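Local coordinates for RabGDI protein (PDB 3P1W), which probably acts as a Rab GDP-dissociation inhibitor, binding GDP-loaded Rab GTPases and keeping them from exchanging nucleotide, at residues 79-84 / 405-410; 137-142 / 399-404; 154-159 / 203-208; 292-295 / 299-302; 428-433 / 443-448. All blocks are in the same frame, centred on the assembly; numbering follows the deposited sequence.

In the fold
From the N terminus, contact 1 opens first, in the loop after helix 64-71, and contact 2 opens at strand 138-142. Contact 3 then closes a short helical loop between 154-159 and 203-208, and contact 4 closes the hairpin at 292-302. Contact 2 shuts at 399-404 and contact 1 directly afterwards at 405-410, so 3 and 4 sit in series within 2, and 2 within 1; none cross. Contact 5, at 428-448, follows on its own. Contacts 1 and 2 both reach the mixed sheet that includes strand 405-418; contact 3 touches contact 2 through His141 and Leu155. Contacts 4 and 5 both reach the other large sheet, that of strand 20-26.

Contact 1: residues 79-84 / 405-410; sequences SKYGEN and IEEKFV
Tyr81 lays the hydroxyl end of its ring alongside the carboxylate of Glu406, the two flat groups sliding past each other with planes only 14° apart. Glu406 OE1 lies in the ring plane at its edge, 3.2 Å from Tyr81 CE1, and takes a short hydrogen bond from Tyr81 OH (2.6 Å) on its anti lone pair, the one turned away from OE2. The same oxygen faces Lys80, whose NZ forms a salt bridge to Glu406 OE1 at 3.6 Å. Lys80 reaches it because CG stands between the backbone N and the carbonyl carbon (chi1 65°) and the rest of the chain is fully stretched, approaching the glutamate from the opposite direction. A water accepts from Lys80 NZ and is weakly joined to Glu406 OE2. A second water donates both to Tyr81 OH (2.8 Å) and to Glu407 OE2 (2.6 Å), while Glu407 CG rests 3.7 Å from Tyr81 OH at the ring edge. Glu406 OE2 is further held by Lys377 and Ser334; two lysines round one carboxylate would be expected to favour its charged form. A classic beta bulge puts Glu406 and Glu407 together opposite Ile332. The loop 79-84 thus lies against the start of strand 405-418, beside strand 320-333, with the Tyr81 ring packed on Leu64 and Tyr68 of helix 64-71 and on Ile332.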
# COMPACT_ATOMS: atom_id res chain seq x y z
N SER A 79 11.00 -1.87 29.60
CA SER A 79 10.02 -1.13 30.41
C SER A 79 9.66 0.23 29.86
O SER A 79 8.53 0.68 30.03
CB SER A 79 10.54 -0.95 31.84
OG SER A 79 10.45 -2.18 32.52
N LYS A 80 10.61 0.89 29.21
CA LYS A 80 10.35 2.24 28.71
C LYS A 80 9.26 2.31 27.65
O LYS A 80 8.77 3.40 27.36
CB LYS A 80 11.63 2.90 28.19
CG LYS A 80 12.27 2.27 26.97
CD LYS A 80 13.50 3.07 26.61
CE LYS A 80 14.25 2.49 25.43
NZ LYS A 80 15.42 3.35 25.08
N TYR A 81 8.88 1.17 27.07
CA TYR A 81 7.85 1.16 26.03
C TYR A 81 6.44 1.09 26.59
O TYR A 81 5.48 1.25 25.86
CB TYR A 81 8.10 0.04 25.02
CG TYR A 81 9.37 0.24 24.23
CD1 TYR A 81 9.85 1.52 23.96
CD2 TYR A 81 10.08 -0.85 23.74
CE1 TYR A 81 10.99 1.71 23.23
CE2 TYR A 81 11.25 -0.66 23.02
CZ TYR A 81 11.69 0.63 22.76
OH TYR A 81 12.84 0.85 22.05
N GLY A 82 6.32 0.85 27.89
CA GLY A 82 5.03 0.96 28.56
C GLY A 82 4.11 -0.18 28.21
O GLY A 82 4.57 -1.29 27.93
N GLU A 83 2.81 0.09 28.24
CA GLU A 83 1.79 -0.96 28.14
C GLU A 83 1.41 -1.28 26.71
O GLU A 83 1.47 -0.43 25.84
CB GLU A 83 0.51 -0.54 28.87
CG GLU A 83 0.62 -0.53 30.38
CD GLU A 83 -0.61 0.05 31.04
OE1 GLU A 83 -0.86 1.27 30.88
OE2 GLU A 83 -1.32 -0.72 31.71
N ASN A 84 0.95 -2.52 26.51
CA ASN A 84 0.51 -3.00 25.20
C ASN A 84 -0.51 -2.12 24.47
O ASN A 84 -0.46 -2.01 23.24
CB ASN A 84 -0.05 -4.41 25.32
CG ASN A 84 1.01 -5.48 25.21
OD1 ASN A 84 1.87 -5.41 24.33
ND2 ASN A 84 0.92 -6.52 26.04
N ILE A 405 18.24 4.76 15.91
CA ILE A 405 17.27 3.69 15.91
C ILE A 405 17.40 2.88 17.19
O ILE A 405 18.47 2.35 17.48
CB ILE A 405 17.45 2.74 14.68
CG1 ILE A 405 17.27 3.54 13.38
CG2 ILE A 405 16.49 1.53 14.78
CD1 ILE A 405 17.86 2.85 12.12
N GLU A 406 16.31 2.76 17.94
CA GLU A 406 16.37 1.99 19.22
C GLU A 406 16.35 0.50 19.00
O GLU A 406 17.09 -0.25 19.65
CB GLU A 406 15.24 2.38 20.16
CG GLU A 406 15.25 3.84 20.53
CD GLU A 406 14.23 4.22 21.59
OE1 GLU A 406 13.46 3.37 22.07
OE2 GLU A 406 14.20 5.42 21.93
N GLU A 407 15.44 0.06 18.13
CA GLU A 407 15.26 -1.36 17.82
C GLU A 407 14.83 -1.54 16.37
O GLU A 407 14.15 -0.67 15.80
CB GLU A 407 14.17 -1.97 18.69
CG GLU A 407 14.39 -1.92 20.21
CD GLU A 407 15.57 -2.74 20.68
OE1 GLU A 407 16.03 -3.66 19.96
OE2 GLU A 407 16.01 -2.50 21.84
N LYS A 408 15.22 -2.67 15.79
CA LYS A 408 14.86 -3.07 14.43
C LYS A 408 14.16 -4.43 14.46
O LYS A 408 14.58 -5.36 15.15
CB LYS A 408 16.10 -3.22 13.55
CG LYS A 408 16.76 -1.93 13.15
CD LYS A 408 18.10 -2.21 12.47
CE LYS A 408 18.95 -0.92 12.37
NZ LYS A 408 20.29 -1.22 11.75
N PHE A 409 13.09 -4.53 13.70
CA PHE A 409 12.35 -5.77 13.54
C PHE A 409 12.25 -6.07 12.02
O PHE A 409 11.51 -5.40 11.32
CB PHE A 409 10.97 -5.62 14.14
CG PHE A 409 10.96 -5.11 15.56
CD1 PHE A 409 10.83 -5.98 16.61
CD2 PHE A 409 11.12 -3.74 15.84
CE1 PHE A 409 10.80 -5.54 17.94
CE2 PHE A 409 11.12 -3.29 17.15
CZ PHE A 409 10.95 -4.20 18.22
N VAL A 410 13.02 -7.03 11.53
CA VAL A 410 13.17 -7.28 10.12
C VAL A 410 12.42 -8.52 9.67
O VAL A 410 12.48 -9.57 10.34
CB VAL A 410 14.63 -7.52 9.73
CG1 VAL A 410 14.71 -7.81 8.23
CG2 VAL A 410 15.49 -6.30 10.11
O HOH W 1 14.72 6.00 25.14
O HOH W 2 15.13 -0.43 23.13

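Contact 2: residues 137-142 / 399-404; sequences EKFIHK and LELLGT
Leu401 meets strand 138-142 by apolar contact alone, one methyl for each of two neighbouring residues. Leu401 CD2 lies 3.7 Å from Phe139 CB and 4.0 Å from Phe139 CG, so it touches the root of the aromatic side chain, and the two side chains cross obliquely. The other branch, Leu401 CD1, approaches Ile140 CG2 more loosely, at 4.3 Å. The non-extended backbone at Phe139 (psi -45°) is consistent with two successive residues turning to the same side. In Ile140 a chi1 of 63° places the CG2 branch beside the backbone N, on the leucine's side.

Strand 138-142 is the second arm of an antiparallel hairpin with strand 117-129, at one end of a branched mixed sheet. The short helix 396-400 packs by Leu399 on strands 320-333 and 378-385 of the same sheet, so the contact spans two of its arms.

Hydrogen bonds do not cross between the segments; those that matter stay on one side or the other. Within 399-404, Leu402 N bonds to Leu399 O at 3.1 Å, and Gly403 then leaves helical geometry with positive phi. Phe139 pairs through its backbone with Gln127, and its ring meets that of His128 on the neighbouring strand, planes about 20° apart.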
# COMPACT_ATOMS: atom_id res chain seq x y z
N GLU A 137 24.48 19.46 2.54
CA GLU A 137 24.10 18.24 1.85
C GLU A 137 22.64 17.94 2.24
O GLU A 137 22.25 18.15 3.38
CB GLU A 137 25.03 17.10 2.25
CG GLU A 137 24.71 15.77 1.59
CD GLU A 137 25.70 14.69 1.94
OE1 GLU A 137 26.23 14.72 3.05
OE2 GLU A 137 25.94 13.81 1.09
N LYS A 138 21.85 17.50 1.27
CA LYS A 138 20.45 17.16 1.55
C LYS A 138 20.09 15.85 0.88
O LYS A 138 20.69 15.49 -0.14
CB LYS A 138 19.51 18.25 1.07
CG LYS A 138 19.71 19.62 1.77
CD LYS A 138 18.91 20.65 1.05
CE LYS A 138 19.06 22.05 1.67
NZ LYS A 138 20.43 22.58 1.47
N PHE A 139 19.07 15.20 1.45
CA PHE A 139 18.61 13.90 0.98
C PHE A 139 17.14 13.86 0.66
O PHE A 139 16.76 13.31 -0.37
CB PHE A 139 18.93 12.81 1.99
CG PHE A 139 20.40 12.65 2.24
CD1 PHE A 139 21.16 11.86 1.40
CD2 PHE A 139 21.01 13.28 3.31
CE1 PHE A 139 22.55 11.72 1.61
CE2 PHE A 139 22.39 13.15 3.54
CZ PHE A 139 23.15 12.35 2.68
N ILE A 140 16.31 14.41 1.53
CA ILE A 140 14.87 14.32 1.33
C ILE A 140 14.18 15.67 1.41
O ILE A 140 14.67 16.59 2.10
CB ILE A 140 14.22 13.33 2.30
CG1 ILE A 140 14.41 13.79 3.75
CG2 ILE A 140 14.79 11.92 2.04
CD1 ILE A 140 13.80 12.88 4.81
N HIS A 141 13.08 15.79 0.67
CA HIS A 141 12.41 17.05 0.41
C HIS A 141 10.89 16.86 0.35
O HIS A 141 10.41 15.81 -0.08
CB HIS A 141 12.89 17.63 -0.93
CG HIS A 141 14.38 17.55 -1.14
ND1 HIS A 141 15.23 18.61 -0.87
CD2 HIS A 141 15.16 16.55 -1.62
CE1 HIS A 141 16.47 18.24 -1.14
NE2 HIS A 141 16.46 17.00 -1.60
N LYS A 142 10.15 17.87 0.78
CA LYS A 142 8.71 17.88 0.63
C LYS A 142 8.35 17.77 -0.82
O LYS A 142 9.00 18.38 -1.67
CB LYS A 142 8.11 19.18 1.15
CG LYS A 142 8.03 19.30 2.63
CD LYS A 142 7.48 20.72 2.96
CE LYS A 142 7.14 20.88 4.43
NZ LYS A 142 6.55 22.26 4.69
N LEU A 399 18.10 3.40 6.01
CA LEU A 399 18.12 3.38 7.47
C LEU A 399 18.93 4.53 8.04
O LEU A 399 18.60 5.03 9.11
CB LEU A 399 18.67 2.06 8.00
CG LEU A 399 17.80 0.82 7.84
CD1 LEU A 399 18.61 -0.47 8.15
CD2 LEU A 399 16.55 0.93 8.70
N GLU A 400 19.97 4.96 7.32
CA GLU A 400 20.78 6.11 7.76
C GLU A 400 20.00 7.42 7.80
O GLU A 400 20.46 8.37 8.44
CB GLU A 400 22.02 6.30 6.88
CG GLU A 400 23.01 5.19 7.02
CD GLU A 400 24.23 5.35 6.07
OE1 GLU A 400 24.34 6.37 5.35
OE2 GLU A 400 25.04 4.41 6.04
N LEU A 401 18.86 7.48 7.12
CA LEU A 401 18.02 8.66 7.16
C LEU A 401 17.29 8.86 8.48
O LEU A 401 16.80 9.95 8.74
CB LEU A 401 16.98 8.62 6.03
CG LEU A 401 17.50 8.58 4.61
CD1 LEU A 401 16.34 8.28 3.66
CD2 LEU A 401 18.20 9.94 4.29
N LEU A 402 17.21 7.82 9.32
CA LEU A 402 16.21 7.79 10.41
C LEU A 402 16.65 8.37 11.76
O LEU A 402 15.84 8.47 12.68
CB LEU A 402 15.76 6.34 10.65
CG LEU A 402 15.20 5.57 9.44
CD1 LEU A 402 14.76 4.15 9.87
CD2 LEU A 402 14.05 6.37 8.76
N GLY A 403 17.93 8.73 11.87
CA GLY A 403 18.50 9.14 13.13
C GLY A 403 18.75 7.91 13.98
O GLY A 403 18.95 6.80 13.47
N THR A 404 18.73 8.11 15.30
CA THR A 404 19.03 7.03 16.21
C THR A 404 17.91 6.01 16.23
O THR A 404 16.76 6.34 16.51
CB THR A 404 19.25 7.57 17.63
OG1 THR A 404 20.37 8.45 17.59
CG2 THR A 404 19.52 6.42 18.59

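Contact 3: residues 154-159 / 203-208; sequences PLLSLM and QLTIDF
Leu155 sets its CD1 methyl over one face of the Phe208 ring, a CH-pi contact 3.9 Å from the ring centroid and 14° off the ring normal. The two side chains come from opposite directions, and Leu155 CD1 sits nearest Phe208 CD2 (3.8 Å), displaced toward the rim. The other face of the same ring lies against the backbone of its own helix: Thr205 O stands 3.6 Å above the plane of the Phe208 ring, again toward the rim. This follows from the first torsion of Phe208 (chi1 81°), which folds the ring back along the helix.

The contact lies in the mainly helical part of the Rab GDI fold, where the turn leading into helix 158-173 meets the start of helix 203-213. Ser157 occupies the N-cap of helix 158-173, its OG bonded to Glu160 N.

Leu156 arrives at about a right angle to both of its partners. Its CD2 methyl is in the plane of the Phe208 ring at the edge, 3.7 Å from Phe208 CE2, and also packs tightly on Thr205, with Leu156 CD2 only 3.2 Å from Thr205 OG1. Thr205 and Phe208, one helical turn apart, thus form a shared surface for this one methyl. The hydroxyl of Thr205 has its polar partner in helix 158-173, through a hydrogen bond to the carboxylate of Glu160. Toward the sheet, Leu155 and Phe208 both rest on Val125 of strand 117-129, and Leu155 also touches His141.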
# COMPACT_ATOMS: atom_id res chain seq x y z
N PRO A 154 12.79 23.25 -3.10
CA PRO A 154 14.24 22.96 -3.13
C PRO A 154 14.64 21.82 -4.08
O PRO A 154 15.83 21.61 -4.34
CB PRO A 154 14.54 22.60 -1.68
CG PRO A 154 13.24 22.10 -1.13
CD PRO A 154 12.19 22.94 -1.79
N LEU A 155 13.66 21.11 -4.61
CA LEU A 155 13.92 20.08 -5.61
C LEU A 155 14.29 20.63 -6.98
O LEU A 155 14.77 19.89 -7.84
CB LEU A 155 12.69 19.17 -5.76
CG LEU A 155 12.32 18.23 -4.62
CD1 LEU A 155 10.86 17.77 -4.77
CD2 LEU A 155 13.25 17.03 -4.63
N LEU A 156 14.06 21.92 -7.19
CA LEU A 156 14.13 22.50 -8.51
C LEU A 156 15.05 23.72 -8.50
O LEU A 156 15.02 24.51 -7.58
CB LEU A 156 12.72 22.93 -8.92
CG LEU A 156 11.61 21.87 -8.84
CD1 LEU A 156 10.24 22.52 -8.98
CD2 LEU A 156 11.83 20.81 -9.89
N SER A 157 15.88 23.87 -9.53
CA SER A 157 16.63 25.12 -9.74
C SER A 157 15.69 26.31 -9.88
O SER A 157 14.52 26.14 -10.21
CB SER A 157 17.42 25.00 -11.02
OG SER A 157 16.54 25.14 -12.14
N LEU A 158 16.22 27.53 -9.71
CA LEU A 158 15.41 28.75 -9.73
C LEU A 158 14.48 28.83 -10.94
O LEU A 158 13.34 29.24 -10.81
CB LEU A 158 16.31 30.00 -9.69
CG LEU A 158 15.64 31.29 -9.22
CD1 LEU A 158 15.16 31.16 -7.79
CD2 LEU A 158 16.60 32.48 -9.36
N MET A 159 14.25 28.82 -12.12
CA MET A 159 14.05 28.59 -13.54
C MET A 159 13.23 27.32 -13.68
O MET A 159 12.12 27.37 -14.20
CB MET A 159 15.38 28.45 -14.29
N GLN A 203 15.29 16.03 -15.86
CA GLN A 203 15.18 14.64 -15.48
C GLN A 203 14.80 14.45 -14.01
O GLN A 203 13.91 13.66 -13.71
CB GLN A 203 16.47 13.87 -15.82
CG GLN A 203 16.42 12.36 -15.52
CD GLN A 203 15.13 11.69 -16.03
OE1 GLN A 203 14.68 11.98 -17.14
NE2 GLN A 203 14.54 10.82 -15.21
N LEU A 204 15.47 15.17 -13.11
CA LEU A 204 15.16 15.10 -11.69
C LEU A 204 13.71 15.52 -11.41
O LEU A 204 13.05 14.93 -10.54
CB LEU A 204 16.15 15.95 -10.88
CG LEU A 204 17.56 15.35 -10.77
CD1 LEU A 204 18.58 16.41 -10.25
CD2 LEU A 204 17.57 14.08 -9.91
N THR A 205 13.19 16.48 -12.17
CA THR A 205 11.78 16.87 -12.02
C THR A 205 10.86 15.73 -12.43
O THR A 205 9.91 15.41 -11.71
CB THR A 205 11.45 18.11 -12.86
OG1 THR A 205 12.40 19.12 -12.55
CG2 THR A 205 10.03 18.62 -12.55
N ILE A 206 11.16 15.14 -13.58
CA ILE A 206 10.45 13.97 -14.11
C ILE A 206 10.48 12.83 -13.08
O ILE A 206 9.47 12.16 -12.85
CB ILE A 206 11.05 13.52 -15.47
CG1 ILE A 206 10.71 14.56 -16.56
CG2 ILE A 206 10.52 12.15 -15.88
CD1 ILE A 206 11.57 14.49 -17.82
N ASP A 207 11.64 12.64 -12.46
CA ASP A 207 11.80 11.63 -11.43
C ASP A 207 10.79 11.75 -10.30
O ASP A 207 10.12 10.75 -9.99
CB ASP A 207 13.19 11.68 -10.83
CG ASP A 207 14.26 11.25 -11.79
OD1 ASP A 207 13.91 10.67 -12.84
OD2 ASP A 207 15.45 11.53 -11.48
N PHE A 208 10.69 12.92 -9.66
CA PHE A 208 9.77 13.02 -8.52
C PHE A 208 8.32 13.11 -8.98
O PHE A 208 7.42 12.62 -8.29
CB PHE A 208 10.14 14.12 -7.51
CG PHE A 208 9.70 15.52 -7.90
CD1 PHE A 208 8.37 15.91 -7.77
CD2 PHE A 208 10.63 16.45 -8.35
CE1 PHE A 208 7.98 17.20 -8.12
CE2 PHE A 208 10.24 17.73 -8.70
CZ PHE A 208 8.92 18.11 -8.59

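Contact 4: residues 292-295 / 299-302; sequences GIKS and EIAY
Gly292 and Tyr302 come within 3.8 Å, CA to CA, at the tight end of this antiparallel hairpin, in a non-hydrogen-bonded pair where Gly292 CA also lies just 3.1 Å from Ala301 O. Next to it, Ile293 and Ala301 form a hydrogen-bonded pair: Ile293 N to Ala301 O is 2.9 Å, and the return bond from Ala301 N to Ile293 O is 3.1 Å. Toward the turn, Ser295 is gripped several ways. Its OG, turned toward Glu299 by a chi1 of 79°, accepts from Glu299 N at 3.1 Å and donates to Glu299 OE2 at 2.6 Å, on the anti lone pair; Ser295 N bonds to Glu299 O. The OG also accepts from Asp297 N, tying the turn, while Glu299 OE1 pairs with Lys277.

Looser and exposed is the Lys294-Ile300 pair, on the same face as Gly292 and Tyr302. Lys294 CG touches Ile300 CG1 at 3.9 Å, the chains crossing at a slant, before the lysine bends away at chi3. On the opposite face Ile293 and Ala301 are buried against Ile24. The hairpin is an antiparallel extension of the Rossmann-like sheet: strand 290-295 pairs with strand 279-284, and strand 300-303 joins strand 20-26 through Tyr302.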
# COMPACT_ATOMS: atom_id res chain seq x y z
N GLY A 292 -15.62 -27.44 -2.61
CA GLY A 292 -15.71 -27.33 -1.15
C GLY A 292 -14.37 -27.25 -0.43
O GLY A 292 -13.32 -27.23 -1.08
N ILE A 293 -14.43 -27.19 0.90
CA ILE A 293 -13.22 -27.21 1.76
C ILE A 293 -13.45 -28.05 3.02
O ILE A 293 -14.59 -28.16 3.51
CB ILE A 293 -12.77 -25.80 2.18
CG1 ILE A 293 -13.88 -25.07 2.93
CG2 ILE A 293 -12.30 -24.95 0.96
CD1 ILE A 293 -13.43 -24.47 4.22
N LYS A 294 -12.39 -28.66 3.54
CA LYS A 294 -12.45 -29.51 4.73
C LYS A 294 -11.44 -29.04 5.75
O LYS A 294 -10.39 -28.51 5.37
CB LYS A 294 -12.12 -30.97 4.40
CG LYS A 294 -13.08 -31.68 3.48
CD LYS A 294 -12.59 -33.10 3.16
CE LYS A 294 -12.51 -33.99 4.42
NZ LYS A 294 -12.53 -35.46 4.09
N SER A 295 -11.72 -29.29 7.03
CA SER A 295 -10.81 -28.89 8.11
C SER A 295 -10.20 -30.11 8.81
O SER A 295 -10.56 -31.24 8.52
CB SER A 295 -11.54 -28.00 9.12
OG SER A 295 -12.33 -28.78 10.00
N GLU A 299 -14.78 -30.67 9.72
CA GLU A 299 -15.81 -29.77 9.21
C GLU A 299 -15.72 -29.77 7.70
O GLU A 299 -14.64 -29.83 7.14
CB GLU A 299 -15.61 -28.35 9.75
CG GLU A 299 -15.63 -28.26 11.27
CD GLU A 299 -14.81 -27.10 11.80
OE1 GLU A 299 -15.39 -26.26 12.52
OE2 GLU A 299 -13.59 -27.02 11.49
N ILE A 300 -16.87 -29.71 7.03
CA ILE A 300 -16.90 -29.56 5.58
C ILE A 300 -17.95 -28.52 5.16
O ILE A 300 -19.03 -28.42 5.77
CB ILE A 300 -17.19 -30.91 4.88
CG1 ILE A 300 -16.93 -30.81 3.36
CG2 ILE A 300 -18.61 -31.36 5.17
CD1 ILE A 300 -17.08 -32.12 2.60
N ALA A 301 -17.64 -27.76 4.11
CA ALA A 301 -18.61 -26.88 3.48
C ALA A 301 -18.37 -26.88 1.98
O ALA A 301 -17.24 -27.08 1.52
CB ALA A 301 -18.49 -25.45 4.04
N TYR A 302 -19.43 -26.65 1.23
CA TYR A 302 -19.35 -26.61 -0.22
C TYR A 302 -19.42 -25.15 -0.68
O TYR A 302 -19.90 -24.29 0.05
CB TYR A 302 -20.43 -27.52 -0.83
CG TYR A 302 -20.14 -28.98 -0.56
CD1 TYR A 302 -19.25 -29.69 -1.37
CD2 TYR A 302 -20.70 -29.64 0.53
CE1 TYR A 302 -18.96 -31.03 -1.12
CE2 TYR A 302 -20.41 -30.98 0.79
CZ TYR A 302 -19.54 -31.66 -0.05
OH TYR A 302 -19.25 -32.98 0.19

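Contact 5: residues 428-433 / 443-448; sequences FVTSSY and TNDLLQ
A fully trans first torsion in Asp445 (chi1 -179°) swings its carboxylate out from helix 440-454 toward Ser431, whose OG turns to face the acid. Asp445 OD2 accepts a hydrogen bond from Ser431 N at 3.0 Å, with an N-H...O angle of 155°. The donor does not lie in the carboxylate plane but comes from above it, 38° out. Ser431 OG is 3.2 Å from the same oxygen, Asp445 OD2. The second oxygen is tied to the chain two residues earlier by a water that donates to Asp445 OD1 (2.6 Å) and to Val429 O (2.7 Å). Between these two links, Thr430 lies across the acid, its CB 3.8 Å from Asp445 OD2; the Thr430 hydroxyl turns to Glu32.

Lys31 makes a hydrogen bond to Ser431 O and a salt bridge to Asp445 OD2; the latter would be expected to favour the ionised carboxylate. Lys31 belongs to helix 30-41, which with strand 20-26 opens the Rossmann-like fold of the GDI family. The contact thereby joins the chain leaving strand 427-429, parallel to strand 305-308, to helix 440-454, whose Ile449 takes Phe428 and Thr430, and to helix 30-41, where Leu446 packs on Ile34 and Leu35.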
# COMPACT_ATOMS: atom_id res chain seq x y z
N PHE A 428 -9.36 -18.19 -6.60
CA PHE A 428 -8.77 -16.88 -6.93
C PHE A 428 -7.81 -16.55 -5.83
O PHE A 428 -8.23 -16.46 -4.67
CB PHE A 428 -9.85 -15.80 -7.01
CG PHE A 428 -10.81 -15.99 -8.14
CD1 PHE A 428 -10.67 -15.26 -9.31
CD2 PHE A 428 -11.83 -16.94 -8.06
CE1 PHE A 428 -11.55 -15.45 -10.37
CE2 PHE A 428 -12.72 -17.15 -9.13
CZ PHE A 428 -12.57 -16.39 -10.28
N VAL A 429 -6.53 -16.39 -6.18
CA VAL A 429 -5.47 -16.18 -5.21
C VAL A 429 -4.99 -14.73 -5.24
O VAL A 429 -4.67 -14.20 -6.29
CB VAL A 429 -4.27 -17.14 -5.45
CG1 VAL A 429 -3.24 -16.98 -4.36
CG2 VAL A 429 -4.76 -18.63 -5.46
N THR A 430 -4.99 -14.09 -4.08
CA THR A 430 -4.45 -12.71 -3.96
C THR A 430 -2.92 -12.74 -4.08
O THR A 430 -2.26 -13.68 -3.62
CB THR A 430 -4.88 -12.03 -2.66
OG1 THR A 430 -4.51 -12.81 -1.53
CG2 THR A 430 -6.39 -11.74 -2.65
N SER A 431 -2.36 -11.71 -4.70
CA SER A 431 -0.91 -11.55 -4.75
C SER A 431 -0.36 -11.13 -3.39
O SER A 431 -1.06 -10.55 -2.53
CB SER A 431 -0.51 -10.55 -5.86
OG SER A 431 -0.97 -9.25 -5.55
N SER A 432 0.92 -11.39 -3.16
CA SER A 432 1.56 -10.94 -1.94
C SER A 432 1.63 -9.42 -1.96
O SER A 432 1.68 -8.83 -3.03
CB SER A 432 2.96 -11.50 -1.83
OG SER A 432 2.95 -12.91 -2.01
N TYR A 433 1.62 -8.81 -0.77
CA TYR A 433 1.76 -7.35 -0.63
C TYR A 433 3.17 -6.94 -1.06
O TYR A 433 4.15 -7.55 -0.63
CB TYR A 433 1.45 -6.86 0.79
CG TYR A 433 0.03 -7.15 1.18
CD1 TYR A 433 -1.00 -6.29 0.85
CD2 TYR A 433 -0.29 -8.37 1.76
CE1 TYR A 433 -2.30 -6.61 1.13
CE2 TYR A 433 -1.59 -8.71 2.04
CZ TYR A 433 -2.59 -7.82 1.73
OH TYR A 433 -3.89 -8.18 1.98
N THR A 443 -5.05 -2.52 -3.90
CA THR A 443 -6.43 -2.29 -4.38
C THR A 443 -6.57 -2.78 -5.83
O THR A 443 -7.60 -3.41 -6.18
CB THR A 443 -6.83 -0.81 -4.28
OG1 THR A 443 -6.54 -0.33 -2.96
CG2 THR A 443 -8.35 -0.63 -4.57
N ASN A 444 -5.58 -2.51 -6.67
CA ASN A 444 -5.59 -2.98 -8.05
C ASN A 444 -5.75 -4.50 -8.15
O ASN A 444 -6.54 -5.00 -8.97
CB ASN A 444 -4.34 -2.58 -8.82
CG ASN A 444 -4.29 -1.05 -9.11
OD1 ASN A 444 -5.29 -0.35 -9.01
ND2 ASN A 444 -3.10 -0.56 -9.44
N ASP A 445 -5.01 -5.23 -7.31
CA ASP A 445 -5.10 -6.69 -7.31
C ASP A 445 -6.48 -7.15 -6.90
O ASP A 445 -7.06 -8.00 -7.57
CB ASP A 445 -4.05 -7.29 -6.36
CG ASP A 445 -4.09 -8.82 -6.34
OD1 ASP A 445 -4.06 -9.44 -7.42
OD2 ASP A 445 -4.14 -9.38 -5.22
N LEU A 446 -7.03 -6.62 -5.81
CA LEU A 446 -8.36 -7.05 -5.37
C LEU A 446 -9.43 -6.65 -6.39
O LEU A 446 -10.36 -7.42 -6.62
CB LEU A 446 -8.69 -6.60 -3.94
CG LEU A 446 -9.02 -5.14 -3.62
CD1 LEU A 446 -10.52 -4.91 -3.89
CD2 LEU A 446 -8.69 -4.83 -2.15
N LEU A 447 -9.26 -5.50 -7.04
CA LEU A 447 -10.19 -5.13 -8.13
C LEU A 447 -10.13 -6.08 -9.32
O LEU A 447 -11.16 -6.38 -9.92
CB LEU A 447 -9.95 -3.70 -8.58
CG LEU A 447 -10.45 -2.66 -7.57
CD1 LEU A 447 -10.05 -1.27 -8.03
CD2 LEU A 447 -11.97 -2.76 -7.36
N GLN A 448 -8.93 -6.54 -9.68
CA GLN A 448 -8.75 -7.52 -10.75
C GLN A 448 -9.44 -8.84 -10.35
O GLN A 448 -10.17 -9.43 -11.16
CB GLN A 448 -7.26 -7.75 -11.05
CG GLN A 448 -6.94 -8.49 -12.36
CD GLN A 448 -5.44 -8.82 -12.52
OE1 GLN A 448 -4.90 -9.72 -11.88
NE2 GLN A 448 -4.78 -8.08 -13.40
O HOH W 3 -4.00 -12.05 -7.82